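Local coordinates for protein tartrate dehydrogenase/decarboxylase (Pseudomonas putida, PDB 3FLK) that oxidises tartrate to oxaloglycolate with NAD, decarboxylates D-malate oxidatively to pyruvate and converts meso-tartrate to D-glycerate, using a magnesium or manganese ion, at residues P12-G17 and W46-Y51; I73-V78 and G92-F97; G126-V131 and L233-F238; T188-S193 and Q222-L227. The protein carries 1 engineered substitution. One frame throughout, in Å; residues are numbered along the deposited sequence.

In the fold
All four contacts reach one mixed sheet. Contacts 1 and 2 lie on neighbouring strands, 6-13 and 72-77, and touch through backbone pairing of Pro-12 and Asp-14 with Ala-77; contacts 3 and 4, across the chain's centre, meet where Phe-238 packs on Leu-227 and Thr-188. Contact 2 is buried and mostly apolar across its segments, whereas contact 1, also buried, turns on one carboxylate at a helix start. Contact 3 is partly buried, water-bridged and reaches the surface. Contact 4 combines strand pairing with a metal site. Two cofactor molecules are involved: one touches contacts 1 and 2, the other contact 4, whose site the second subunit completes.

Contact 1: P12-G17 and W46-Y51; sequences PGDGIG and WASCDY. With NAI (1,4-dihydronicotinamide adenine dinucleotide), chain F.
With its CG anti to the carbonyl carbon (chi1 -64°), Asp-14 extends its carboxylate to the start of helix 49-55, where Cys-49 SG is likewise placed (chi1 -69°). The syn lone pair of OD1 takes a nearly straight 2.8 Å bond from the backbone N of Cys-49. OD1 also accepts from a water (2.6 Å) that receives the N-H of Asp-50. Asp-14 thus ties the end of strand 6-13, in the central sheet of the isocitrate/isopropylmalate dehydrogenase fold, to the first helical turn. Ser-48 is the N-cap: its OG accepts a weak bond from Tyr-51 N at 3.3 Å and is also hydrogen-bonded to Glu-45 O. Asp-14 OD2 is bonded by Gly-79 N and lies 3.2 Å from Cys-49 SG. One residue earlier, Gly-13 CA approaches Ala-47 O at 3.5 Å, a CA-H...O contact, and a second water joins Gly-13 N to Trp-46 O. In the type II' turn from Asp-14 to Gly-17, Ile-16 puts CD1 3.6 Å from N7A of the NADH adenine.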
# COMPACT_ATOMS: atom_id res chain seq x y z
N PRO A 12 -21.30 16.70 9.20
CA PRO A 12 -19.89 16.97 9.51
C PRO A 12 -19.16 15.79 10.17
O PRO A 12 -18.00 15.53 9.85
CB PRO A 12 -19.95 18.17 10.47
CG PRO A 12 -21.33 18.18 11.01
CD PRO A 12 -22.22 17.58 9.96
N GLY A 13 -19.84 15.08 11.06
CA GLY A 13 -19.24 13.94 11.77
C GLY A 13 -18.34 14.36 12.91
O GLY A 13 -18.73 15.16 13.76
N ASP A 14 -17.12 13.83 12.92
CA ASP A 14 -16.15 14.02 14.00
C ASP A 14 -14.97 14.89 13.60
O ASP A 14 -14.69 15.07 12.41
CB ASP A 14 -15.60 12.66 14.48
CG ASP A 14 -16.67 11.77 15.08
OD1 ASP A 14 -17.48 12.26 15.89
OD2 ASP A 14 -16.68 10.56 14.76
N GLY A 15 -14.27 15.41 14.61
CA GLY A 15 -12.97 16.06 14.42
C GLY A 15 -12.98 17.16 13.38
O GLY A 15 -13.88 17.99 13.37
N ILE A 16 -11.98 17.15 12.50
CA ILE A 16 -11.82 18.21 11.50
C ILE A 16 -12.95 18.25 10.47
O ILE A 16 -13.06 19.21 9.71
CB ILE A 16 -10.43 18.19 10.79
CG1 ILE A 16 -10.29 16.97 9.87
CG2 ILE A 16 -9.30 18.28 11.81
CD1 ILE A 16 -9.23 17.13 8.80
N GLY A 17 -13.79 17.22 10.45
CA GLY A 17 -15.03 17.24 9.67
C GLY A 17 -15.89 18.43 10.06
O GLY A 17 -16.55 19.02 9.22
N TRP A 46 -25.86 13.53 13.94
CA TRP A 46 -25.50 12.12 14.10
C TRP A 46 -24.41 11.66 13.12
O TRP A 46 -23.80 12.49 12.44
CB TRP A 46 -26.73 11.20 14.09
CG TRP A 46 -27.86 11.59 13.17
CD1 TRP A 46 -28.93 12.38 13.48
CD2 TRP A 46 -28.05 11.16 11.82
NE1 TRP A 46 -29.77 12.48 12.40
CE2 TRP A 46 -29.26 11.74 11.37
CE3 TRP A 46 -27.33 10.34 10.95
CZ2 TRP A 46 -29.75 11.54 10.07
CZ3 TRP A 46 -27.81 10.14 9.66
CH2 TRP A 46 -29.02 10.74 9.24
N ALA A 47 -24.18 10.35 13.06
CA ALA A 47 -23.00 9.79 12.39
C ALA A 47 -21.73 10.43 12.97
O ALA A 47 -20.82 10.85 12.24
CB ALA A 47 -23.08 9.96 10.87
N SER A 48 -21.70 10.50 14.30
CA SER A 48 -20.60 11.09 15.06
C SER A 48 -20.45 10.32 16.36
O SER A 48 -21.39 9.68 16.83
CB SER A 48 -20.87 12.57 15.34
OG SER A 48 -21.92 12.73 16.28
N CYS A 49 -19.26 10.40 16.95
CA CYS A 49 -18.97 9.70 18.19
C CYS A 49 -19.64 10.34 19.41
O CYS A 49 -19.89 9.66 20.40
CB CYS A 49 -17.46 9.55 18.38
SG CYS A 49 -16.72 8.41 17.17
N ASP A 50 -19.93 11.64 19.32
CA ASP A 50 -20.72 12.33 20.35
C ASP A 50 -22.14 11.77 20.44
O ASP A 50 -22.67 11.57 21.53
CB ASP A 50 -20.75 13.84 20.10
CG ASP A 50 -19.59 14.58 20.77
OD1 ASP A 50 -18.73 13.93 21.39
OD2 ASP A 50 -19.56 15.82 20.66
N TYR A 51 -22.74 11.50 19.27
CA TYR A 51 -24.04 10.86 19.20
C TYR A 51 -23.98 9.43 19.75
O TYR A 51 -24.93 8.97 20.38
CB TYR A 51 -24.57 10.86 17.76
CG TYR A 51 -26.03 10.47 17.64
CD1 TYR A 51 -27.05 11.42 17.73
CD2 TYR A 51 -26.40 9.14 17.42
CE1 TYR A 51 -28.39 11.06 17.62
CE2 TYR A 51 -27.74 8.77 17.30
CZ TYR A 51 -28.73 9.74 17.40
OH TYR A 51 -30.05 9.37 17.29
PA NAI F . -6.56 11.01 8.96
O1A NAI F . -6.80 11.20 7.52
O2A NAI F . -7.64 11.57 9.79
O5B NAI F . -5.18 11.71 9.36
C5B NAI F . -3.93 11.26 8.89
C4B NAI F . -2.91 12.39 8.96
O4B NAI F . -3.17 13.34 7.95
C3B NAI F . -2.95 13.12 10.29
O3B NAI F . -1.63 13.41 10.69
C2B NAI F . -3.71 14.40 9.99
O2B NAI F . -3.28 15.48 10.78
C1B NAI F . -3.44 14.62 8.51
N9A NAI F . -4.60 15.24 7.84
C8A NAI F . -5.79 14.63 7.50
N7A NAI F . -6.58 15.55 6.91
C5A NAI F . -5.93 16.73 6.87
C6A NAI F . -6.28 17.98 6.37
N6A NAI F . -7.47 18.17 5.80
N1A NAI F . -5.38 19.02 6.47
C2A NAI F . -4.15 18.83 7.05
N3A NAI F . -3.81 17.58 7.54
C4A NAI F . -4.68 16.55 7.45
O3 NAI F . -6.36 9.42 9.19
PN NAI F . -5.96 8.64 10.55
O1N NAI F . -5.15 9.50 11.43
O2N NAI F . -5.37 7.35 10.12
O5D NAI F . -7.38 8.34 11.23
C5D NAI F . -7.99 9.25 12.12
C4D NAI F . -9.46 8.87 12.31
O4D NAI F . -10.19 9.13 11.13
C3D NAI F . -9.68 7.40 12.64
O3D NAI F . -10.71 7.33 13.59
C2D NAI F . -10.14 6.79 11.33
O2D NAI F . -10.98 5.68 11.52
C1D NAI F . -10.88 7.96 10.70
N1N NAI F . -10.97 7.95 9.23
C2N NAI F . -12.20 8.16 8.68
C3N NAI F . -12.37 8.19 7.30
C7N NAI F . -13.66 8.70 6.73
O7N NAI F . -14.65 9.22 7.59
N7N NAI F . -13.86 8.64 5.41
C4N NAI F . -11.26 8.00 6.48
C5N NAI F . -10.00 7.78 7.04
C6N NAI F . -9.87 7.76 8.43
O HOH W 1 -22.73 14.94 12.14
O HOH W 2 -18.13 13.64 17.99

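Contact 2: I73-V78 and G92-F97; sequences IYFGAV and GSLLKF. With NAI (1,4-dihydronicotinamide adenine dinucleotide), chain F.
Phe-75, Phe-97 and Leu-94 supply most of the buried surface. Phe-75 CG is anti to the backbone N (chi1 -179°), and the ring projects from strand 72-77 toward helix 94-100. Its CD1 sits 4.3 Å from Phe-97 CE2, at the edge of the Phe-97 ring and near that ring's plane. Diagonally across the Phe-75 ring, CE2 meets Leu-94 CD1 at 4.2 Å, the two side chains crossing obliquely. This apolar layer lies between the parallel part of the central sheet of the isocitrate/isopropylmalate dehydrogenase fold and helix 94-100, and it borders the nicotinamide end of the NADH pocket. There the carboxamide O7N accepts from Val-78 N at 2.9 Å and lies in the plane of the Phe-75 ring at its edge, 3.7 Å from CE2. Leu-94 turns its second methyl, CD2, to the carboxamide nitrogen N7N at 3.2 Å. Beside them both methyls of Val-78 touch Ser-93 OG, CG2 at 3.4 Å; that hydroxyl is hydrogen-bonded to Ser-89 O.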
# COMPACT_ATOMS: atom_id res chain seq x y z
N ILE A 73 -25.51 13.45 -0.18
CA ILE A 73 -24.95 13.57 1.16
C ILE A 73 -23.57 14.23 1.09
O ILE A 73 -22.69 13.78 0.35
CB ILE A 73 -24.85 12.20 1.88
CG1 ILE A 73 -26.20 11.48 1.87
CG2 ILE A 73 -24.34 12.38 3.32
CD1 ILE A 73 -26.12 10.00 2.21
N TYR A 74 -23.40 15.30 1.85
CA TYR A 74 -22.14 16.03 1.94
C TYR A 74 -21.56 15.72 3.32
O TYR A 74 -22.07 16.18 4.34
CB TYR A 74 -22.41 17.53 1.75
CG TYR A 74 -21.22 18.39 1.35
CD1 TYR A 74 -20.28 17.94 0.41
CD2 TYR A 74 -21.06 19.67 1.88
CE1 TYR A 74 -19.20 18.74 0.04
CE2 TYR A 74 -19.98 20.47 1.52
CZ TYR A 74 -19.06 20.00 0.59
OH TYR A 74 -18.00 20.80 0.23
N PHE A 75 -20.49 14.92 3.33
CA PHE A 75 -20.00 14.27 4.55
C PHE A 75 -18.59 14.71 4.91
O PHE A 75 -17.72 14.79 4.05
CB PHE A 75 -20.07 12.74 4.38
CG PHE A 75 -19.62 11.96 5.59
CD1 PHE A 75 -20.46 11.81 6.69
CD2 PHE A 75 -18.37 11.35 5.61
CE1 PHE A 75 -20.04 11.08 7.81
CE2 PHE A 75 -17.94 10.62 6.71
CZ PHE A 75 -18.78 10.48 7.82
N GLY A 76 -18.37 14.97 6.20
CA GLY A 76 -17.06 15.39 6.69
C GLY A 76 -16.14 14.21 6.92
O GLY A 76 -15.41 13.80 6.02
N ALA A 77 -16.19 13.66 8.13
CA ALA A 77 -15.37 12.51 8.51
C ALA A 77 -15.89 11.89 9.80
O ALA A 77 -16.55 12.55 10.59
CB ALA A 77 -13.91 12.93 8.68
N VAL A 78 -15.58 10.61 10.00
CA VAL A 78 -16.03 9.91 11.20
C VAL A 78 -14.89 9.16 11.89
O VAL A 78 -14.08 8.49 11.24
CB VAL A 78 -17.23 8.96 10.89
CG1 VAL A 78 -16.81 7.77 10.02
CG2 VAL A 78 -17.89 8.49 12.17
N GLY A 92 -20.60 1.62 11.76
CA GLY A 92 -21.88 2.10 12.25
C GLY A 92 -22.40 3.33 11.53
O GLY A 92 -23.53 3.77 11.79
N SER A 93 -21.60 3.89 10.62
CA SER A 93 -21.98 5.11 9.92
C SER A 93 -21.66 5.11 8.42
O SER A 93 -22.52 4.75 7.61
CB SER A 93 -21.38 6.35 10.62
OG SER A 93 -19.96 6.29 10.61
N LEU A 94 -20.44 5.49 8.06
CA LEU A 94 -20.06 5.68 6.65
C LEU A 94 -20.19 4.41 5.80
O LEU A 94 -20.66 4.47 4.67
CB LEU A 94 -18.64 6.27 6.54
CG LEU A 94 -18.03 6.45 5.14
CD1 LEU A 94 -18.84 7.39 4.25
CD2 LEU A 94 -16.60 6.95 5.27
N LEU A 95 -19.77 3.28 6.36
CA LEU A 95 -19.86 2.01 5.63
C LEU A 95 -21.30 1.57 5.39
O LEU A 95 -21.59 0.93 4.38
CB LEU A 95 -19.03 0.92 6.32
CG LEU A 95 -17.62 0.64 5.76
CD1 LEU A 95 -16.88 1.89 5.26
CD2 LEU A 95 -16.76 -0.10 6.77
N LYS A 96 -22.21 1.94 6.30
CA LYS A 96 -23.64 1.74 6.08
C LYS A 96 -24.18 2.61 4.94
O LYS A 96 -24.98 2.13 4.13
CB LYS A 96 -24.44 1.99 7.37
CG LYS A 96 -24.36 0.84 8.37
CD LYS A 96 -25.31 1.05 9.55
CE LYS A 96 -25.29 -0.15 10.48
NZ LYS A 96 -26.10 0.06 11.71
N PHE A 97 -23.74 3.87 4.87
CA PHE A 97 -24.07 4.75 3.75
C PHE A 97 -23.63 4.12 2.42
O PHE A 97 -24.41 4.01 1.48
CB PHE A 97 -23.39 6.12 3.87
CG PHE A 97 -23.88 6.97 5.02
CD1 PHE A 97 -25.16 6.82 5.54
CD2 PHE A 97 -23.05 7.95 5.56
CE1 PHE A 97 -25.60 7.63 6.59
CE2 PHE A 97 -23.48 8.76 6.61
CZ PHE A 97 -24.76 8.60 7.12
PA NAI F . -6.56 11.01 8.96
O1A NAI F . -6.80 11.20 7.52
O2A NAI F . -7.64 11.57 9.79
O5B NAI F . -5.18 11.71 9.36
C5B NAI F . -3.93 11.26 8.89
C4B NAI F . -2.91 12.39 8.96
O4B NAI F . -3.17 13.34 7.95
C3B NAI F . -2.95 13.12 10.29
O3B NAI F . -1.63 13.41 10.69
C2B NAI F . -3.71 14.40 9.99
O2B NAI F . -3.28 15.48 10.78
C1B NAI F . -3.44 14.62 8.51
N9A NAI F . -4.60 15.24 7.84
C8A NAI F . -5.79 14.63 7.50
N7A NAI F . -6.58 15.55 6.91
C5A NAI F . -5.93 16.73 6.87
C6A NAI F . -6.28 17.98 6.37
N6A NAI F . -7.47 18.17 5.80
N1A NAI F . -5.38 19.02 6.47
C2A NAI F . -4.15 18.83 7.05
N3A NAI F . -3.81 17.58 7.54
C4A NAI F . -4.68 16.55 7.45
O3 NAI F . -6.36 9.42 9.19
PN NAI F . -5.96 8.64 10.55
O1N NAI F . -5.15 9.50 11.43
O2N NAI F . -5.37 7.35 10.12
O5D NAI F . -7.38 8.34 11.23
C5D NAI F . -7.99 9.25 12.12
C4D NAI F . -9.46 8.87 12.31
O4D NAI F . -10.19 9.13 11.13
C3D NAI F . -9.68 7.40 12.64
O3D NAI F . -10.71 7.33 13.59
C2D NAI F . -10.14 6.79 11.33
O2D NAI F . -10.98 5.68 11.52
C1D NAI F . -10.88 7.96 10.70
N1N NAI F . -10.97 7.95 9.23
C2N NAI F . -12.20 8.16 8.68
C3N NAI F . -12.37 8.19 7.30
C7N NAI F . -13.66 8.70 6.73
O7N NAI F . -14.65 9.22 7.59
N7N NAI F . -13.86 8.64 5.41
C4N NAI F . -11.26 8.00 6.48
C5N NAI F . -10.00 7.78 7.04
C6N NAI F . -9.87 7.76 8.43

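Contact 3: G126-V131 and L233-F238; sequences GDIDFV and LQPERF. With SO4 (sulfate ion), chain K.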
# COMPACT_ATOMS: atom_id res chain seq x y z
N GLY A 126 1.68 17.95 -14.57
CA GLY A 126 1.36 17.08 -15.70
C GLY A 126 1.77 15.64 -15.44
O GLY A 126 1.14 14.71 -15.95
N ASP A 127 2.83 15.47 -14.65
CA ASP A 127 3.34 14.14 -14.29
C ASP A 127 2.41 13.37 -13.34
O ASP A 127 2.42 12.15 -13.33
CB ASP A 127 4.74 14.24 -13.68
CG ASP A 127 5.81 14.64 -14.69
OD1 ASP A 127 5.48 14.85 -15.88
OD2 ASP A 127 6.98 14.75 -14.28
N ILE A 128 1.64 14.10 -12.54
CA ILE A 128 0.70 13.46 -11.61
C ILE A 128 -0.72 13.94 -11.90
O ILE A 128 -1.14 14.99 -11.41
CB ILE A 128 1.09 13.70 -10.12
CG1 ILE A 128 2.56 13.32 -9.86
CG2 ILE A 128 0.17 12.91 -9.19
CD1 ILE A 128 3.11 13.78 -8.52
N ASP A 129 -1.44 13.17 -12.71
CA ASP A 129 -2.81 13.49 -13.07
C ASP A 129 -3.55 12.20 -13.43
O ASP A 129 -3.58 11.78 -14.59
CB ASP A 129 -2.86 14.49 -14.23
CG ASP A 129 -4.18 15.26 -14.30
OD1 ASP A 129 -5.18 14.85 -13.67
OD2 ASP A 129 -4.21 16.30 -15.00
N PHE A 130 -4.14 11.57 -12.42
CA PHE A 130 -4.89 10.34 -12.63
C PHE A 130 -6.09 10.20 -11.70
O PHE A 130 -6.31 11.04 -10.82
CB PHE A 130 -3.96 9.10 -12.57
CG PHE A 130 -3.25 8.92 -11.25
CD1 PHE A 130 -3.85 8.20 -10.22
CD2 PHE A 130 -1.97 9.42 -11.06
CE1 PHE A 130 -3.20 8.01 -9.00
CE2 PHE A 130 -1.30 9.24 -9.85
CZ PHE A 130 -1.92 8.53 -8.82
N VAL A 131 -6.88 9.16 -11.92
CA VAL A 131 -8.07 8.91 -11.12
C VAL A 131 -8.10 7.47 -10.60
O VAL A 131 -7.91 6.52 -11.36
CB VAL A 131 -9.38 9.30 -11.89
CG1 VAL A 131 -9.50 8.54 -13.21
CG2 VAL A 131 -10.62 9.09 -11.02
N LEU A 233 7.91 6.40 -8.29
CA LEU A 233 9.00 6.46 -9.28
C LEU A 233 8.58 6.89 -10.68
O LEU A 233 9.34 7.57 -11.37
CB LEU A 233 9.75 5.12 -9.33
CG LEU A 233 10.57 4.74 -8.10
CD1 LEU A 233 10.94 3.26 -8.13
CD2 LEU A 233 11.82 5.60 -7.97
N GLN A 234 7.38 6.50 -11.11
CA GLN A 234 6.87 6.93 -12.42
C GLN A 234 5.35 7.14 -12.46
O GLN A 234 4.62 6.39 -13.11
CB GLN A 234 7.35 6.00 -13.55
CG GLN A 234 7.20 4.51 -13.29
CD GLN A 234 7.46 3.66 -14.52
OE1 GLN A 234 7.04 2.50 -14.59
NE2 GLN A 234 8.16 4.22 -15.51
N PRO A 235 4.87 8.20 -11.76
CA PRO A 235 3.43 8.47 -11.68
C PRO A 235 2.81 8.91 -13.02
O PRO A 235 1.59 8.87 -13.17
CB PRO A 235 3.34 9.60 -10.66
CG PRO A 235 4.66 10.29 -10.75
CD PRO A 235 5.66 9.20 -11.03
N GLU A 236 3.66 9.31 -13.97
CA GLU A 236 3.20 9.77 -15.29
C GLU A 236 2.51 8.68 -16.11
O GLU A 236 1.72 8.98 -17.02
CB GLU A 236 4.35 10.40 -16.09
CG GLU A 236 5.48 9.43 -16.47
CD GLU A 236 6.61 9.36 -15.44
OE1 GLU A 236 6.39 9.72 -14.26
OE2 GLU A 236 7.72 8.95 -15.83
N ARG A 237 2.79 7.42 -15.78
CA ARG A 237 2.26 6.27 -16.52
C ARG A 237 0.76 6.03 -16.29
O ARG A 237 0.13 5.29 -17.05
CB ARG A 237 3.03 5.00 -16.15
CG ARG A 237 4.49 4.98 -16.62
CD ARG A 237 4.60 4.60 -18.09
NE ARG A 237 6.00 4.39 -18.48
CZ ARG A 237 6.78 5.31 -19.04
NH1 ARG A 237 6.32 6.53 -19.28
NH2 ARG A 237 8.03 5.01 -19.35
N PHE A 238 0.20 6.66 -15.26
CA PHE A 238 -1.16 6.33 -14.84
C PHE A 238 -2.21 7.34 -15.31
O PHE A 238 -1.94 8.54 -15.36
CB PHE A 238 -1.22 6.13 -13.32
CG PHE A 238 -0.23 5.13 -12.82
CD1 PHE A 238 -0.42 3.77 -13.04
CD2 PHE A 238 0.93 5.54 -12.16
CE1 PHE A 238 0.50 2.83 -12.60
CE2 PHE A 238 1.86 4.61 -11.71
CZ PHE A 238 1.65 3.26 -11.93
S SO4 K . 8.29 1.21 -18.51
O1 SO4 K . 9.50 2.02 -18.45
O2 SO4 K . 8.50 -0.04 -17.78
O3 SO4 K . 7.17 1.94 -17.92
O4 SO4 K . 7.98 0.91 -19.91
O HOH W 3 -0.28 10.60 -14.06
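The backbone entering strand 129-135 runs beside the 3-10 turn 235-237, with CA of Asp-127 4.5 Å from CA of Glu-236 and CA of Phe-130 5.9 Å from CA of Phe-238. In the isocitrate/isopropylmalate dehydrogenase fold this turn links helix 224-233 to strand 240-243, the sheet neighbour of strand 129-135. Instead of direct backbone bonds, one water joins the two segments: it accepts from Asp-129 N and lies 2.7 Å from Pro-235 O and 2.9 Å from Phe-238 O, both in position to accept from it. Glu-236 CA makes a CA-H...O contact with Asp-127 O at 3.2 Å. Ile-128 CG1 packs against Pro-235 CG at 3.8 Å. Phe-130 and Phe-238 lie side by side and point the same way, the ring carbon CG of Phe-130 being 4.0 Å from Phe-238 CB; the Phe-231 ring meets both. The carboxylate of Glu-236 forms a salt bridge with Arg-123. On the far side of the turn Arg-237 holds a sulfate, probably from the crystallisation liquor, at the edge of its guanidinium: NE donates almost straight to sulfate O3 at 2.8 Å.

Contact 4: T188-S193 and Q222-L227; sequences TSATKS and QHIDIL. With MG (magnesium ion), chain I; NAI (1,4-dihydronicotinamide adenine dinucleotide), chain N; OXL (oxalate ion), chain O.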
# COMPACT_ATOMS: atom_id res chain seq x y z
N THR A 188 -5.14 0.90 -15.48
CA THR A 188 -4.26 0.05 -14.67
C THR A 188 -5.10 -0.65 -13.61
O THR A 188 -5.84 0.00 -12.87
CB THR A 188 -3.11 0.85 -14.01
OG1 THR A 188 -2.34 1.50 -15.02
CG2 THR A 188 -2.20 -0.06 -13.20
N SER A 189 -4.99 -1.97 -13.55
CA SER A 189 -5.70 -2.76 -12.56
C SER A 189 -4.75 -3.14 -11.42
O SER A 189 -3.70 -3.73 -11.66
CB SER A 189 -6.27 -4.03 -13.21
OG SER A 189 -7.08 -4.74 -12.29
N ALA A 190 -5.12 -2.77 -10.20
CA ALA A 190 -4.36 -3.18 -9.02
C ALA A 190 -4.69 -4.63 -8.68
O ALA A 190 -5.86 -5.00 -8.57
CB ALA A 190 -4.67 -2.27 -7.83
N THR A 191 -3.65 -5.44 -8.52
CA THR A 191 -3.83 -6.86 -8.20
C THR A 191 -2.81 -7.38 -7.18
O THR A 191 -1.91 -6.66 -6.76
CB THR A 191 -3.84 -7.73 -9.50
OG1 THR A 191 -4.27 -9.06 -9.20
CG2 THR A 191 -2.46 -7.78 -10.16
N LYS A 192 -2.99 -8.63 -6.75
CA LYS A 192 -1.98 -9.36 -5.98
C LYS A 192 -2.23 -10.85 -6.16
O LYS A 192 -2.45 -11.59 -5.20
CB LYS A 192 -1.99 -8.96 -4.49
CG LYS A 192 -0.63 -9.14 -3.80
CD LYS A 192 0.50 -8.56 -4.65
CE LYS A 192 1.82 -8.44 -3.90
NZ LYS A 192 2.54 -9.73 -3.77
N SER A 193 -2.21 -11.26 -7.43
CA SER A 193 -2.60 -12.61 -7.84
C SER A 193 -1.52 -13.67 -7.61
O SER A 193 -1.67 -14.81 -8.07
CB SER A 193 -3.08 -12.61 -9.29
OG SER A 193 -2.26 -11.77 -10.10
N GLN A 222 -0.90 -4.68 -12.36
CA GLN A 222 0.30 -4.55 -11.56
C GLN A 222 0.01 -5.05 -10.15
O GLN A 222 -1.02 -4.71 -9.57
CB GLN A 222 0.78 -3.10 -11.53
CG GLN A 222 1.24 -2.56 -12.88
CD GLN A 222 1.79 -1.14 -12.82
OE1 GLN A 222 1.67 -0.38 -13.79
NE2 GLN A 222 2.39 -0.78 -11.70
N HIS A 223 0.92 -5.86 -9.62
CA HIS A 223 0.84 -6.28 -8.23
C HIS A 223 0.91 -5.03 -7.36
O HIS A 223 1.64 -4.09 -7.68
CB HIS A 223 1.95 -7.26 -7.88
CG HIS A 223 1.82 -8.60 -8.55
ND1 HIS A 223 0.69 -9.38 -8.45
CD2 HIS A 223 2.70 -9.30 -9.31
CE1 HIS A 223 0.87 -10.49 -9.14
NE2 HIS A 223 2.08 -10.47 -9.67
N ILE A 224 0.15 -5.03 -6.27
CA ILE A 224 -0.01 -3.84 -5.43
C ILE A 224 1.32 -3.28 -4.89
O ILE A 224 1.49 -2.07 -4.81
CB ILE A 224 -1.07 -4.05 -4.29
CG1 ILE A 224 -1.38 -2.74 -3.55
CG2 ILE A 224 -0.64 -5.16 -3.32
CD1 ILE A 224 -2.11 -1.69 -4.39
N ASP A 225 2.26 -4.17 -4.56
CA ASP A 225 3.55 -3.73 -4.03
C ASP A 225 4.34 -2.88 -5.03
O ASP A 225 4.77 -1.77 -4.69
CB ASP A 225 4.38 -4.89 -3.46
CG ASP A 225 4.70 -5.98 -4.48
OD1 ASP A 225 4.10 -6.00 -5.58
OD2 ASP A 225 5.57 -6.82 -4.18
N ILE A 226 4.49 -3.37 -6.26
CA ILE A 226 5.22 -2.62 -7.28
C ILE A 226 4.41 -1.43 -7.82
O ILE A 226 4.99 -0.43 -8.26
CB ILE A 226 5.74 -3.54 -8.44
CG1 ILE A 226 6.80 -2.81 -9.27
CG2 ILE A 226 4.59 -4.05 -9.32
CD1 ILE A 226 8.08 -2.44 -8.51
N LEU A 227 3.09 -1.52 -7.77
CA LEU A 227 2.23 -0.40 -8.15
C LEU A 227 2.47 0.80 -7.24
O LEU A 227 2.66 1.92 -7.72
CB LEU A 227 0.75 -0.82 -8.13
CG LEU A 227 -0.33 0.19 -8.52
CD1 LEU A 227 -0.04 0.89 -9.83
CD2 LEU A 227 -1.67 -0.51 -8.60
MG MG I . 6.74 -7.83 -2.85
PA NAI N . 9.28 -7.51 -10.04
O1A NAI N . 9.94 -7.23 -8.74
O2A NAI N . 9.82 -8.75 -10.65
O5B NAI N . 9.51 -6.29 -11.05
C5B NAI N . 8.88 -5.04 -10.88
C4B NAI N . 9.62 -3.95 -11.65
O4B NAI N . 10.86 -3.66 -11.04
C3B NAI N . 9.91 -4.35 -13.08
O3B NAI N . 9.68 -3.24 -13.92
C2B NAI N . 11.38 -4.73 -13.07
O2B NAI N . 12.02 -4.44 -14.29
C1B NAI N . 11.94 -3.92 -11.91
N9A NAI N . 12.99 -4.69 -11.22
C8A NAI N . 12.81 -5.77 -10.38
N7A NAI N . 14.02 -6.18 -9.95
C5A NAI N . 14.96 -5.39 -10.48
C6A NAI N . 16.35 -5.38 -10.37
N6A NAI N . 16.96 -6.24 -9.56
N1A NAI N . 17.08 -4.42 -11.05
C2A NAI N . 16.43 -3.49 -11.84
N3A NAI N . 15.06 -3.51 -11.96
C4A NAI N . 14.33 -4.44 -11.29
O3 NAI N . 7.71 -7.60 -9.74
PN NAI N . 6.53 -7.92 -10.79
O1N NAI N . 6.90 -7.41 -12.13
O2N NAI N . 5.29 -7.46 -10.14
O5D NAI N . 6.49 -9.53 -10.80
C5D NAI N . 7.14 -10.30 -11.79
C4D NAI N . 7.12 -11.77 -11.38
O4D NAI N . 7.89 -11.98 -10.21
C3D NAI N . 5.72 -12.27 -11.08
O3D NAI N . 5.59 -13.56 -11.63
C2D NAI N . 5.67 -12.34 -9.56
O2D NAI N . 4.78 -13.33 -9.11
C1D NAI N . 7.12 -12.63 -9.21
N1N NAI N . 7.57 -12.18 -7.88
C2N NAI N . 8.31 -13.04 -7.12
C3N NAI N . 8.78 -12.66 -5.86
C7N NAI N . 9.77 -13.54 -5.15
O7N NAI N . 10.43 -14.55 -5.87
N7N NAI N . 10.00 -13.34 -3.85
C4N NAI N . 8.49 -11.38 -5.38
C5N NAI N . 7.73 -10.50 -6.16
C6N NAI N . 7.28 -10.91 -7.42
C1 OXL O . 6.92 -10.67 -1.72
C2 OXL O . 5.92 -10.80 -2.78
O1 OXL O . 7.60 -9.62 -1.66
O2 OXL O . 5.31 -11.89 -2.94
O3 OXL O . 7.08 -11.61 -0.90
O4 OXL O . 5.69 -9.80 -3.50
O HOH W 4 4.40 -9.38 -5.91
O HOH W 5 8.36 -7.85 -4.09
O HOH W 6 7.58 -6.35 -1.60
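Ala-190 CB lies 3.6 Å from Leu-227 CD2 in the tightly packed half, where strands 186-191 and 218-223 run parallel. Gln-222 N donates to Ser-189 O at 3.0 Å, and Thr-191 N to Gln-222 O at 2.9 Å. Thr-191 O then takes a weak bond from Ile-224 N as the chain turns into helix 224-233. Past the strand ends the packing continues through Lys-192 and His-223, but ligands and water share the site. Lys-192 crosses His-223 and Ile-224 at about a right angle, its CD 3.8 Å from Ile-224 CG2, and bends at chi4 (78°) to place NZ near the oxalate. NZ donates to oxalate O4 at 3.2 Å and to a water, and forms a salt bridge with Asp-249 of the second subunit. Asp-225 OD2 binds magnesium at 2.0 Å, beside two oxalate oxygens, two waters and Asp-249 of the second subunit. The His-223 ring has the NADH phosphate oxygen O2N at its edge, 3.3 Å from CD2, while NE2 is hydrogen-bonded to Asp-86 of the second subunit. The beta-alpha-beta unit delivers its C-terminal strand ends to an intersubunit active site, as in isocitrate and isopropylmalate dehydrogenases.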